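Local coordinates for shikimate kinase (Bacteroides thetaiotaomicron, PDB 3VAA), which probably catalyses the magnesium-dependent transfer of phosphate from ATP to the 3-hydroxyl of shikimate in the chorismate pathway, at residues T31-T39 and L131-R142. Sequence-based numbering, arbitrary orientation.
Sequences TGYMGAGKT and LFRRLRIAKQQR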
loop_
_atom_site.group_PDB
_atom_site.type_symbol
_atom_site.label_atom_id
_atom_site.label_comp_id
_atom_site.label_asym_id
_atom_site.label_seq_id
_atom_site.Cartn_x
_atom_site.Cartn_y
_atom_site.Cartn_z
ATOM N N THR A 31 -2.887 -1.988 2.144
ATOM C CA THR A 31 -2.407 -2.700 0.990
ATOM C C THR A 31 -3.112 -2.178 -0.263
ATOM O O THR A 31 -4.210 -1.599 -0.191
ATOM C CB THR A 31 -2.667 -4.220 1.106
ATOM O OG1 THR A 31 -4.072 -4.476 1.083
ATOM C CG2 THR A 31 -2.038 -4.818 2.413
ATOM N N GLY A 32 -2.502 -2.411 -1.411
ATOM C CA GLY A 32 -3.086 -1.976 -2.672
ATOM C C GLY A 32 -2.012 -1.576 -3.655
ATOM O O GLY A 32 -0.827 -1.579 -3.336
ATOM N N TYR A 33 -2.437 -1.215 -4.864
ATOM C CA TYR A 33 -1.503 -0.912 -5.933
ATOM C C TYR A 33 -0.953 0.492 -5.830
ATOM O O TYR A 33 -1.499 1.320 -5.097
ATOM C CB TYR A 33 -2.242 -1.088 -7.275
ATOM C CG TYR A 33 -1.374 -1.197 -8.504
ATOM C CD1 TYR A 33 -0.417 -2.204 -8.630
ATOM C CD2 TYR A 33 -1.536 -0.312 -9.571
ATOM C CE1 TYR A 33 0.371 -2.304 -9.764
ATOM C CE2 TYR A 33 -0.765 -0.421 -10.717
ATOM C CZ TYR A 33 0.190 -1.412 -10.807
ATOM O OH TYR A 33 0.943 -1.491 -11.953
ATOM N N MET A 34 0.138 0.756 -6.540
ATOM C CA MET A 34 0.644 2.122 -6.639
ATOM C C MET A 34 -0.480 3.009 -7.173
ATOM O O MET A 34 -1.225 2.624 -8.099
ATOM C CB MET A 34 1.858 2.225 -7.576
ATOM C CG MET A 34 1.630 1.742 -8.984
ATOM S SD MET A 34 3.049 2.094 -10.037
ATOM C CE MET A 34 2.597 1.291 -11.555
ATOM N N GLY A 35 -0.607 4.195 -6.583
ATOM C CA GLY A 35 -1.633 5.134 -6.978
ATOM C C GLY A 35 -2.922 5.009 -6.208
ATOM O O GLY A 35 -3.771 5.887 -6.309
ATOM N N ALA A 36 -3.075 3.928 -5.432
ATOM C CA ALA A 36 -4.326 3.692 -4.675
ATOM C C ALA A 36 -4.583 4.694 -3.560
ATOM O O ALA A 36 -5.720 4.901 -3.176
ATOM C CB ALA A 36 -4.354 2.272 -4.112
ATOM N N GLY A 37 -3.530 5.318 -3.055
ATOM C CA GLY A 37 -3.651 6.291 -1.964
ATOM C C GLY A 37 -3.189 5.820 -0.599
ATOM O O GLY A 37 -3.585 6.387 0.412
ATOM N N LYS A 38 -2.332 4.792 -0.557
ATOM C CA LYS A 38 -1.835 4.268 0.719
ATOM C C LYS A 38 -1.146 5.331 1.572
ATOM O O LYS A 38 -1.372 5.393 2.773
ATOM C CB LYS A 38 -0.914 3.061 0.485
ATOM C CG LYS A 38 -1.628 1.875 -0.164
ATOM C CD LYS A 38 -0.659 0.720 -0.509
ATOM C CE LYS A 38 0.337 1.082 -1.584
ATOM N NZ LYS A 38 1.069 -0.098 -2.000
ATOM N N THR A 39 -0.342 6.193 0.952
ATOM C CA THR A 39 0.333 7.256 1.692
ATOM C C THR A 39 -0.644 8.368 2.069
ATOM O O THR A 39 -0.693 8.820 3.230
ATOM C CB THR A 39 1.522 7.810 0.877
ATOM O OG1 THR A 39 2.462 6.745 0.679
ATOM C CG2 THR A 39 2.212 8.977 1.612
ATOM N N LEU A 131 -7.058 4.850 -11.116
ATOM C CA LEU A 131 -5.614 4.564 -11.094
ATOM C C LEU A 131 -4.935 5.157 -12.340
ATOM O O LEU A 131 -3.835 5.734 -12.254
ATOM C CB LEU A 131 -5.356 3.054 -11.015
ATOM C CG LEU A 131 -5.705 2.408 -9.684
ATOM C CD1 LEU A 131 -5.468 0.915 -9.767
ATOM C CD2 LEU A 131 -4.878 3.036 -8.524
ATOM N N PHE A 132 -5.606 5.009 -13.490
ATOM C CA PHE A 132 -5.128 5.536 -14.774
ATOM C C PHE A 132 -4.892 7.035 -14.668
ATOM O O PHE A 132 -3.786 7.536 -14.974
ATOM C CB PHE A 132 -6.136 5.181 -15.882
ATOM C CG PHE A 132 -5.780 5.717 -17.251
ATOM C CD1 PHE A 132 -4.878 5.035 -18.068
ATOM C CD2 PHE A 132 -6.369 6.873 -17.729
ATOM C CE1 PHE A 132 -4.553 5.508 -19.334
ATOM C CE2 PHE A 132 -6.053 7.356 -19.009
ATOM C CZ PHE A 132 -5.135 6.667 -19.807
ATOM N N ARG A 133 -5.908 7.769 -14.233
ATOM C CA ARG A 133 -5.750 9.222 -14.079
ATOM C C ARG A 133 -4.614 9.585 -13.125
ATOM O O ARG A 133 -3.728 10.381 -13.462
ATOM C CB ARG A 133 -7.042 9.835 -13.563
ATOM C CG ARG A 133 -7.038 11.355 -13.538
ATOM C CD ARG A 133 -8.347 11.817 -12.968
ATOM N NE ARG A 133 -8.419 11.474 -11.549
ATOM C CZ ARG A 133 -9.511 11.067 -10.912
ATOM N NH1 ARG A 133 -10.649 10.885 -11.560
ATOM N NH2 ARG A 133 -9.452 10.805 -9.618
ATOM N N ARG A 134 -4.628 8.996 -11.930
ATOM C CA ARG A 134 -3.618 9.311 -10.931
ATOM C C ARG A 134 -2.201 9.002 -11.382
ATOM O O ARG A 134 -1.296 9.792 -11.163
ATOM C CB ARG A 134 -3.881 8.569 -9.622
ATOM C CG ARG A 134 -5.139 9.013 -8.902
ATOM C CD ARG A 134 -5.374 8.111 -7.680
ATOM N NE ARG A 134 -6.515 8.547 -6.889
ATOM C CZ ARG A 134 -7.007 7.884 -5.846
ATOM N NH1 ARG A 134 -6.471 6.736 -5.441
ATOM N NH2 ARG A 134 -8.061 8.366 -5.210
ATOM N N LEU A 135 -2.013 7.850 -12.021
ATOM C CA LEU A 135 -0.685 7.432 -12.441
ATOM C C LEU A 135 -0.190 8.244 -13.631
ATOM O O LEU A 135 1.004 8.487 -13.747
ATOM C CB LEU A 135 -0.648 5.916 -12.686
ATOM C CG LEU A 135 -0.849 5.101 -11.398
ATOM C CD1 LEU A 135 -1.050 3.619 -11.682
ATOM C CD2 LEU A 135 0.301 5.283 -10.402
ATOM N N ARG A 136 -1.107 8.656 -14.502
ATOM C CA ARG A 136 -0.776 9.546 -15.627
ATOM C C ARG A 136 -0.195 10.843 -15.100
ATOM O O ARG A 136 0.813 11.353 -15.594
ATOM C CB ARG A 136 -2.041 9.917 -16.397
ATOM C CG ARG A 136 -2.256 9.255 -17.721
ATOM C CD ARG A 136 -3.506 9.876 -18.362
ATOM N NE ARG A 136 -3.276 10.270 -19.741
ATOM C CZ ARG A 136 -4.195 10.830 -20.520
ATOM N NH1 ARG A 136 -5.420 11.046 -20.056
ATOM N NH2 ARG A 136 -3.888 11.174 -21.766
ATOM N N ILE A 137 -0.871 11.398 -14.104
ATOM C CA ILE A 137 -0.446 12.658 -13.495
ATOM C C ILE A 137 0.861 12.506 -12.728
ATOM O O ILE A 137 1.661 13.440 -12.662
ATOM C CB ILE A 137 -1.550 13.206 -12.578
ATOM C CG1 ILE A 137 -2.746 13.629 -13.421
ATOM C CG2 ILE A 137 -1.055 14.402 -11.811
ATOM C CD1 ILE A 137 -2.457 14.775 -14.365
ATOM N N ALA A 138 1.079 11.316 -12.169
ATOM C CA ALA A 138 2.300 11.006 -11.427
ATOM C C ALA A 138 3.288 10.175 -12.269
ATOM O O ALA A 138 4.175 9.526 -11.709
ATOM C CB ALA A 138 1.951 10.220 -10.167
ATOM N N LYS A 139 3.136 10.200 -13.595
ATOM C CA LYS A 139 3.970 9.393 -14.513
ATOM C C LYS A 139 5.463 9.509 -14.227
ATOM O O LYS A 139 6.172 8.501 -14.187
ATOM C CB LYS A 139 3.687 9.792 -15.971
ATOM C CG LYS A 139 4.632 9.163 -17.016
ATOM C CD LYS A 139 4.423 7.660 -17.188
ATOM C CE LYS A 139 3.118 7.349 -17.916
ATOM N NZ LYS A 139 3.104 7.964 -19.282
ATOM N N GLN A 140 5.937 10.735 -14.032
ATOM C CA GLN A 140 7.363 10.990 -13.755
ATOM C C GLN A 140 7.879 10.233 -12.521
ATOM O O GLN A 140 9.059 9.871 -12.448
ATOM C CB GLN A 140 7.593 12.493 -13.567
ATOM C CG GLN A 140 8.995 12.885 -13.059
ATOM C CD GLN A 140 10.110 12.448 -13.984
ATOM O OE1 GLN A 140 9.915 12.311 -15.198
ATOM N NE2 GLN A 140 11.307 12.257 -13.422
ATOM N N GLN A 141 7.002 10.010 -11.548
ATOM C CA GLN A 141 7.396 9.338 -10.313
ATOM C C GLN A 141 7.327 7.816 -10.405
ATOM O O GLN A 141 7.651 7.136 -9.433
ATOM C CB GLN A 141 6.518 9.800 -9.135
ATOM C CG GLN A 141 6.785 11.202 -8.661
ATOM C CD GLN A 141 6.308 12.275 -9.622
ATOM O OE1 GLN A 141 5.136 12.295 -10.024
ATOM N NE2 GLN A 141 7.200 13.200 -9.966
ATOM N N ARG A 142 6.922 7.285 -11.561
ATOM C CA ARG A 142 6.752 5.831 -11.736
ATOM C C ARG A 142 7.468 5.377 -12.999
ATOM O O ARG A 142 6.849 5.294 -14.066
ATOM C CB ARG A 142 5.249 5.494 -11.854
ATOM C CG ARG A 142 4.382 6.017 -10.718
ATOM C CD ARG A 142 4.706 5.341 -9.390
ATOM N NE ARG A 142 3.754 5.740 -8.349
ATOM C CZ ARG A 142 3.760 5.264 -7.107
ATOM N NH1 ARG A 142 4.670 4.366 -6.735
ATOM N NH2 ARG A 142 2.844 5.682 -6.233
#
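Gly-35 and Leu-131 bring the two backbones closest, their CA atoms 5.8 Å apart, where the P-loop (Walker A motif, Gly-32 to Thr-39) rests on the last turns of helix 128-137. The loop joins strand 27-31 to helix 38-49, as in P-loop kinases, and bends through a type II turn from Tyr-33 to Ala-36. At the apex of that turn the CA of Gly-35 lies 3.9 Å from Leu-135 CD2, and Met-34 O sits beside both Leu-135 methyls. Leu-131 CD2 packs against the Gly-35 to Ala-36 peptide, 3.6 Å from Gly-35 C, while its CD1 meets the Tyr-33 ring at CD2. With CG opposite the backbone N (chi1 -164°), the Tyr-33 ring is carried to the two leucines, CE2 also touching Leu-135 CD1; beyond, it packs on helix 150-168, touching Arg-164, which is predicted to bind the substrate. Arg-142, predicted to bind the nucleotide, lays one face of its guanidinium over Met-34 CB, 3.6 Å from CZ. Its chain bends at chi2 (-66°), and the Met-34 chain, extended past CG, slides past it in the opposite direction, with SD 3.7 Å from Arg-142 CD. Gly-37 N and Lys-38 N bind a glycol molecule, probably from the crystallisation liquor, in the predicted ATP site, and Lys-38 NZ bonds back to Gly-32 O at 2.8 Å. Arg-134 stretches from the helix along the other flank of the turn. Glu-181 pairs with its NE and Ala-177 O accepts from NH2, which should fix the guanidinium's rotation. NH1 faces two successive loop carbonyls: it makes a weak, bent bond to Ala-36 O and a straighter one (159°) to Gly-35 O, 3.0 Å away, on a lone pair in the carbonyl plane.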